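Phenylacetic acid degradation-related protein (Ralstonia eutropha JMP134, PDB 2PIM) probably hydrolyses fatty acyl-CoA thioesters, as a hotdog-fold member of the PaaI-type thioesterase family. Local coordinates at residues V32-A45 against M64-T76. Numbering follows the deposited sequence.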
ATOM      1  N   VAL A  32      10.752 -10.750  17.363  1.00 27.38           N
ATOM      2  CA  VAL A  32      11.845  -9.881  16.931  1.00 27.71           C
ATOM      3  C   VAL A  32      13.157 -10.574  17.217  1.00 28.22           C
ATOM      4  O   VAL A  32      13.302 -11.268  18.217  1.00 30.66           O
ATOM      5  CB  VAL A  32      11.888  -8.519  17.664  1.00 28.68           C
ATOM      6  CG1 VAL A  32      12.584  -7.481  16.786  1.00 28.96           C
ATOM      7  CG2 VAL A  32      10.512  -8.038  18.020  1.00 32.15           C
ATOM      8  N   ASP A  33      14.116 -10.391  16.329  1.00 28.27           N
ATOM      9  CA  ASP A  33      15.447 -10.918  16.534  1.00 27.08           C
ATOM     10  C   ASP A  33      16.390  -9.895  15.940  1.00 26.83           C
ATOM     11  O   ASP A  33      16.593  -9.840  14.732  1.00 24.49           O
ATOM     12  CB  ASP A  33      15.577 -12.273  15.846  1.00 29.42           C
ATOM     13  CG  ASP A  33      16.798 -13.073  16.306  1.00 30.47           C
ATOM     14  OD1 ASP A  33      17.835 -12.507  16.728  1.00 32.20           O
ATOM     15  OD2 ASP A  33      16.714 -14.309  16.201  1.00 36.23           O
ATOM     16  N   LEU A  34      16.948  -9.062  16.804  1.00 28.83           N
ATOM     17  CA  LEU A  34      17.771  -7.954  16.353  1.00 31.17           C
ATOM     18  C   LEU A  34      19.133  -8.399  15.861  1.00 32.11           C
ATOM     19  O   LEU A  34      19.717  -7.714  15.039  1.00 33.49           O
ATOM     20  CB  LEU A  34      17.900  -6.908  17.459  1.00 33.35           C
ATOM     21  CG  LEU A  34      16.571  -6.182  17.698  1.00 34.03           C
ATOM     22  CD1 LEU A  34      16.538  -5.592  19.093  1.00 44.81           C
ATOM     23  CD2 LEU A  34      16.364  -5.132  16.663  1.00 36.07           C
ATOM     24  N   GLU A  35      19.624  -9.545  16.333  1.00 31.46           N
ATOM     25  CA  GLU A  35      20.901 -10.088  15.868  1.00 31.41           C
ATOM     26  C   GLU A  35      20.750 -10.779  14.508  1.00 29.20           C
ATOM     27  O   GLU A  35      21.586 -10.596  13.626  1.00 30.76           O
ATOM     28  CB  GLU A  35      21.485 -11.053  16.894  1.00 31.10           C
ATOM     29  CG  GLU A  35      23.011 -11.108  16.834  1.00 38.22           C
ATOM     30  CD  GLU A  35      23.606 -12.107  17.800  1.00 38.11           C
ATOM     31  OE1 GLU A  35      22.880 -12.566  18.719  1.00 51.12           O
ATOM     32  OE2 GLU A  35      24.804 -12.438  17.645  1.00 51.80           O
ATOM     33  N   ALA A  36      19.690 -11.562  14.342  1.00 26.71           N
ATOM     34  CA  ALA A  36      19.338 -12.131  13.038  1.00 26.80           C
ATOM     35  C   ALA A  36      18.814 -11.068  12.078  1.00 27.93           C
ATOM     36  O   ALA A  36      18.909 -11.243  10.878  1.00 31.06           O
ATOM     37  CB  ALA A  36      18.302 -13.199  13.182  1.00 27.70           C
ATOM     38  N   GLY A  37      18.246  -9.984  12.606  1.00 26.12           N
ATOM     39  CA  GLY A  37      17.748  -8.891  11.791  1.00 24.78           C
ATOM     40  C   GLY A  37      16.426  -9.273  11.191  1.00 24.93           C
ATOM     41  O   GLY A  37      16.238  -9.140  10.005  1.00 24.11           O
ATOM     42  N   SER A  38      15.502  -9.748  12.024  1.00 25.36           N
ATOM     43  CA  SER A  38      14.219 -10.244  11.545  1.00 25.88           C
ATOM     44  C   SER A  38      13.119  -9.810  12.501  1.00 26.15           C
ATOM     45  O   SER A  38      13.378  -9.429  13.639  1.00 22.93           O
ATOM     46  CB  SER A  38      14.247 -11.765  11.425  1.00 28.28           C
ATOM     47  OG  SER A  38      14.313 -12.414  12.701  1.00 31.93           O
ATOM     48  N   LEU A  39      11.893  -9.840  12.010  1.00 26.53           N
ATOM     49  CA  LEU A  39      10.749  -9.423  12.772  1.00 27.27           C
ATOM     50  C   LEU A  39       9.525 -10.079  12.142  1.00 27.97           C
ATOM     51  O   LEU A  39       9.494 -10.319  10.964  1.00 22.20           O
ATOM     52  CB  LEU A  39      10.617  -7.894  12.771  1.00 29.52           C
ATOM     53  CG  LEU A  39       9.452  -7.281  13.573  1.00 26.91           C
ATOM     54  CD1 LEU A  39       9.858  -6.023  14.322  1.00 32.84           C
ATOM     55  CD2 LEU A  39       8.301  -6.981  12.665  1.00 27.33           C
ATOM     56  N   GLU A  40       8.522 -10.358  12.963  1.00 28.12           N
ATOM     57  CA  GLU A  40       7.312 -11.013  12.518  1.00 30.37           C
ATOM     58  C   GLU A  40       6.125 -10.253  13.124  1.00 27.75           C
ATOM     59  O   GLU A  40       6.192  -9.832  14.276  1.00 24.00           O
ATOM     60  CB  GLU A  40       7.368 -12.444  13.009  1.00 32.87           C
ATOM     61  CG  GLU A  40       6.510 -13.443  12.283  1.00 44.02           C
ATOM     62  CD  GLU A  40       7.096 -14.887  12.346  1.00 36.23           C
ATOM     63  OE1 GLU A  40       8.035 -15.244  11.598  1.00 43.54           O
ATOM     64  OE2 GLU A  40       6.608 -15.666  13.163  1.00 58.67           O
ATOM     65  N   SER A  41       5.095 -10.005  12.322  1.00 25.28           N
ATOM     66  CA  SER A  41       3.882  -9.368  12.791  1.00 25.88           C
ATOM     67  C   SER A  41       2.642 -10.024  12.160  1.00 25.40           C
ATOM     68  O   SER A  41       2.653 -10.447  10.998  1.00 25.82           O
ATOM     69  CB  SER A  41       3.922  -7.862  12.474  1.00 26.09           C
ATOM     70  OG  SER A  41       2.766  -7.171  12.950  1.00 26.57           O
ATOM     71  N   ASP A  42       1.576 -10.105  12.939  1.00 25.70           N
ATOM     72  CA  ASP A  42       0.270 -10.447  12.409  1.00 28.76           C
ATOM     73  C   ASP A  42      -0.407  -9.208  11.831  1.00 27.43           C
ATOM     74  O   ASP A  42      -0.117  -8.108  12.268  1.00 29.31           O
ATOM     75  CB  ASP A  42      -0.620 -10.981  13.521  1.00 28.52           C
ATOM     76  CG  ASP A  42      -0.190 -12.328  14.010  1.00 33.78           C
ATOM     77  OD1 ASP A  42       0.329 -13.104  13.190  1.00 31.81           O
ATOM     78  OD2 ASP A  42      -0.391 -12.607  15.209  1.00 26.15           O
ATOM     79  N   TYR A  43      -1.306  -9.418  10.875  1.00 25.36           N
ATOM     80  CA  TYR A  43      -2.154  -8.381  10.321  1.00 29.16           C
ATOM     81  C   TYR A  43      -3.550  -9.000  10.122  1.00 31.88           C
ATOM     82  O   TYR A  43      -3.688 -10.235  10.045  1.00 30.70           O
ATOM     83  CB  TYR A  43      -1.557  -7.794   8.994  1.00 30.08           C
ATOM     84  CG  TYR A  43      -0.228  -7.096   9.241  1.00 28.61           C
ATOM     85  CD1 TYR A  43      -0.183  -5.823   9.787  1.00 25.97           C
ATOM     86  CD2 TYR A  43       0.970  -7.744   9.004  1.00 32.23           C
ATOM     87  CE1 TYR A  43       1.013  -5.201  10.056  1.00 26.35           C
ATOM     88  CE2 TYR A  43       2.177  -7.142   9.294  1.00 20.10           C
ATOM     89  CZ  TYR A  43       2.198  -5.884   9.840  1.00 27.85           C
ATOM     90  OH  TYR A  43       3.412  -5.309  10.159  1.00 30.49           O
ATOM     91  N   VAL A  44      -4.582  -8.150  10.083  1.00 30.40           N
ATOM     92  CA  VAL A  44      -5.951  -8.603   9.810  1.00 30.31           C
ATOM     93  C   VAL A  44      -6.449  -7.796   8.605  1.00 33.03           C
ATOM     94  O   VAL A  44      -6.395  -6.564   8.613  1.00 31.58           O
ATOM     95  CB  VAL A  44      -6.909  -8.409  11.010  1.00 30.40           C
ATOM     96  CG1 VAL A  44      -8.345  -8.759  10.629  1.00 29.67           C
ATOM     97  CG2 VAL A  44      -6.487  -9.251  12.205  1.00 26.15           C
ATOM     98  N   ALA A  45      -6.882  -8.506   7.558  1.00 31.62           N
ATOM     99  CA  ALA A  45      -7.560  -7.879   6.441  1.00 30.54           C
ATOM    100  C   ALA A  45      -9.063  -7.909   6.773  1.00 28.34           C
ATOM    101  O   ALA A  45      -9.613  -8.968   7.058  1.00 28.04           O
ATOM    102  CB  ALA A  45      -7.245  -8.622   5.141  1.00 29.22           C
HETATM  103  N   MSE A  64       0.559  -3.416   4.861  1.00 27.74           N
HETATM  104  CA  MSE A  64       1.070  -4.385   5.855  1.00 28.41           C
HETATM  105  C   MSE A  64       2.583  -4.672   5.686  1.00 29.97           C
HETATM  106  O   MSE A  64       3.337  -4.737   6.669  1.00 30.46           O
HETATM  107  CB  MSE A  64       0.291  -5.672   5.702  1.00 27.53           C
HETATM  108  CG  MSE A  64      -1.135  -5.517   6.087  1.00 31.43           C
HETATM  109 SE   MSE A  64      -2.234  -7.069   5.510  0.75 26.05          SE
HETATM  110  CE  MSE A  64      -4.021  -6.364   5.887  1.00 28.89           C
ATOM    111  N   LEU A  65       3.009  -4.810   4.428  1.00 29.28           N
ATOM    112  CA  LEU A  65       4.422  -4.967   4.085  1.00 27.74           C
ATOM    113  C   LEU A  65       5.232  -3.741   4.473  1.00 28.05           C
ATOM    114  O   LEU A  65       6.365  -3.847   4.971  1.00 29.49           O
ATOM    115  CB  LEU A  65       4.573  -5.326   2.592  1.00 28.68           C
ATOM    116  CG  LEU A  65       4.133  -6.781   2.229  1.00 23.42           C
ATOM    117  CD1 LEU A  65       3.825  -6.972   0.764  1.00 31.04           C
ATOM    118  CD2 LEU A  65       5.133  -7.832   2.700  1.00 26.12           C
ATOM    119  N   ASP A  66       4.642  -2.572   4.279  1.00 28.59           N
ATOM    120  CA  ASP A  66       5.259  -1.338   4.707  1.00 29.20           C
ATOM    121  C   ASP A  66       5.450  -1.350   6.211  1.00 29.54           C
ATOM    122  O   ASP A  66       6.517  -0.949   6.717  1.00 34.62           O
ATOM    123  CB  ASP A  66       4.421  -0.136   4.218  1.00 28.52           C
ATOM    124  CG  ASP A  66       5.102   1.226   4.494  1.00 30.65           C
ATOM    125  OD1 ASP A  66       6.309   1.374   4.299  1.00 43.29           O
ATOM    126  OD2 ASP A  66       4.413   2.171   4.882  1.00 38.64           O
ATOM    127  N   ASP A  67       4.423  -1.790   6.949  1.00 29.54           N
ATOM    128  CA  ASP A  67       4.492  -1.781   8.406  1.00 29.77           C
ATOM    129  C   ASP A  67       5.590  -2.733   8.925  1.00 29.76           C
ATOM    130  O   ASP A  67       6.412  -2.371   9.764  1.00 32.11           O
ATOM    131  CB  ASP A  67       3.151  -2.174   9.032  1.00 29.36           C
ATOM    132  CG  ASP A  67       3.205  -2.137  10.559  1.00 32.14           C
ATOM    133  OD1 ASP A  67       3.189  -1.021  11.092  1.00 30.36           O
ATOM    134  OD2 ASP A  67       3.289  -3.215  11.225  1.00 33.19           O
ATOM    135  N   VAL A  68       5.613  -3.953   8.414  1.00 27.64           N
ATOM    136  CA  VAL A  68       6.534  -4.959   8.950  1.00 27.44           C
ATOM    137  C   VAL A  68       8.003  -4.588   8.702  1.00 29.01           C
ATOM    138  O   VAL A  68       8.877  -4.714   9.638  1.00 30.04           O
ATOM    139  CB  VAL A  68       6.145  -6.408   8.495  1.00 28.08           C
ATOM    140  CG1 VAL A  68       6.432  -6.636   7.012  1.00 24.31           C
ATOM    141  CG2 VAL A  68       6.806  -7.416   9.359  1.00 27.20           C
ATOM    142  N   THR A  69       8.261  -4.031   7.516  1.00 28.09           N
ATOM    143  CA  THR A  69       9.609  -3.662   7.103  1.00 25.20           C
ATOM    144  C   THR A  69      10.115  -2.420   7.862  1.00 24.93           C
ATOM    145  O   THR A  69      11.189  -2.430   8.439  1.00 22.13           O
ATOM    146  CB  THR A  69       9.742  -3.513   5.566  1.00 25.20           C
ATOM    147  OG1 THR A  69       8.866  -2.486   5.050  1.00 24.08           O
ATOM    148  CG2 THR A  69       9.457  -4.841   4.881  1.00 29.99           C
ATOM    149  N   ALA A  70       9.290  -1.389   7.922  1.00 29.08           N
ATOM    150  CA  ALA A  70       9.588  -0.182   8.726  1.00 26.21           C
ATOM    151  C   ALA A  70       9.680  -0.432  10.218  1.00 28.42           C
ATOM    152  O   ALA A  70      10.437   0.270  10.957  1.00 30.54           O
ATOM    153  CB  ALA A  70       8.531   0.886   8.426  1.00 27.70           C
HETATM  154  N   MSE A  71       8.895  -1.396  10.700  1.00 29.89           N
HETATM  155  CA  MSE A  71       8.971  -1.783  12.126  1.00 27.85           C
HETATM  156  C   MSE A  71      10.319  -2.414  12.427  1.00 25.61           C
HETATM  157  O   MSE A  71      11.010  -2.070  13.424  1.00 21.16           O
HETATM  158  CB  MSE A  71       7.851  -2.765  12.534  1.00 29.73           C
HETATM  159  CG  MSE A  71       6.509  -2.135  12.971  1.00 38.91           C
HETATM  160 SE   MSE A  71       6.696  -0.691  14.308  0.75 38.20          SE
HETATM  161  CE  MSE A  71       6.853   0.913  13.052  1.00 38.12           C
ATOM    162  N   LEU A  72      10.703  -3.348  11.575  1.00 24.53           N
ATOM    163  CA  LEU A  72      12.016  -3.993  11.741  1.00 25.71           C
ATOM    164  C   LEU A  72      13.158  -2.932  11.771  1.00 24.23           C
ATOM    165  O   LEU A  72      13.982  -2.921  12.685  1.00 26.69           O
ATOM    166  CB  LEU A  72      12.233  -5.055  10.669  1.00 22.07           C
ATOM    167  CG  LEU A  72      13.674  -5.598  10.666  1.00 26.35           C
ATOM    168  CD1 LEU A  72      14.142  -6.075  12.033  1.00 21.42           C
ATOM    169  CD2 LEU A  72      13.749  -6.681   9.651  1.00 24.08           C
ATOM    170  N   VAL A  73      13.144  -2.005  10.813  1.00 24.60           N
ATOM    171  CA  VAL A  73      14.167  -0.965  10.765  1.00 25.61           C
ATOM    172  C   VAL A  73      14.165  -0.168  12.032  1.00 25.86           C
ATOM    173  O   VAL A  73      15.221   0.052  12.609  1.00 26.00           O
ATOM    174  CB  VAL A  73      14.015   0.001   9.571  1.00 26.64           C
ATOM    175  CG1 VAL A  73      15.086   1.076   9.616  1.00 29.72           C
ATOM    176  CG2 VAL A  73      14.083  -0.766   8.265  1.00 27.62           C
ATOM    177  N   THR A  74      12.974   0.251  12.471  1.00 27.68           N
ATOM    178  CA  THR A  74      12.812   1.053  13.717  1.00 25.12           C
ATOM    179  C   THR A  74      13.332   0.344  14.948  1.00 23.47           C
ATOM    180  O   THR A  74      14.012   0.948  15.807  1.00 23.68           O
ATOM    181  CB  THR A  74      11.321   1.467  13.888  1.00 25.57           C
ATOM    182  OG1 THR A  74      10.946   2.221  12.738  1.00 24.21           O
ATOM    183  CG2 THR A  74      11.101   2.336  15.111  1.00 27.79           C
ATOM    184  N   ALA A  75      13.032  -0.942  15.041  1.00 21.76           N
ATOM    185  CA  ALA A  75      13.575  -1.773  16.114  1.00 24.40           C
ATOM    186  C   ALA A  75      15.089  -1.661  16.304  1.00 24.26           C
ATOM    187  O   ALA A  75      15.569  -1.805  17.430  1.00 27.83           O
ATOM    188  CB  ALA A  75      13.192  -3.211  15.899  1.00 25.15           C
ATOM    189  N   THR A  76      15.832  -1.418  15.215  1.00 25.59           N
ATOM    190  CA  THR A  76      17.302  -1.324  15.261  1.00 26.65           C
ATOM    191  C   THR A  76      17.831   0.077  15.627  1.00 27.18           C
ATOM    192  O   THR A  76      19.009   0.226  15.897  1.00 26.76           O
ATOM    193  CB  THR A  76      17.997  -1.824  13.941  1.00 24.74           C
ATOM    194  OG1 THR A  76      17.786  -0.900  12.858  1.00 28.84           O
ATOM    195  CG2 THR A  76      17.481  -3.160  13.542  1.00 31.82           C
TER
HETATM  196  O   HOH W   1       2.462  -4.380  13.640  1.00 15.37           O
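D67 OD2 accepts two hydrogen bonds, one from the hydroxyl of Y43 and one from a water that also bonds S41 OG. At 2.4 Å the bond from Y43 OH to D67 OD2 is very short, and its exact length is doubtful. The oxygen lies at the ring's edge, in its plane, while the carboxylate is turned almost perpendicular to the ring (85°). The water oxygen lies 2.8 Å from D67 OD2, so the buried acid is tied to strand 38-45 both directly and through one water. Tyrosine suits this place because its ring offers an apolar surface to M64 and V68 and carries a hydroxyl at the far end that can reach the carboxylate. One ring face receives M64 CB, a CH-pi contact 4.0 Å from the Y43 centroid; V68 CB lies near the rim. Beyond CB the selenomethionine runs extended past the ring, placing SE 3.6 Å from Y43 CB and CE beside A45.

Farther along, L39 points toward the helix. With CG anti to the backbone N (chi1 -179°), its two methyls divide: CD2 meets V68 CG2 at 3.7 Å, and CD1 lies against the backbone of L72. L72 returns the contact with CB on L39 CB and CD2 near G37 O. G37, at positive phi, and S38 both donate to D33 O in a G1 beta bulge. In the turn before it, the end of L34 reaches the helix, CD2 lying 3.8 Å from A75 CB.

The axes of strand 38-45 and helix segment 64-75 run roughly antiparallel, 137° between their N-to-C directions. Strand 99-107 pairs with strand 38-45, and the sheet continues through 114-123 and 126-136, which pack on L65, T69 and V73, as in the hotdog fold, where the sheet wraps a central helix. F8 of helix 7-12 covers L39 and A75, and Q57 of the second subunit packs on D67.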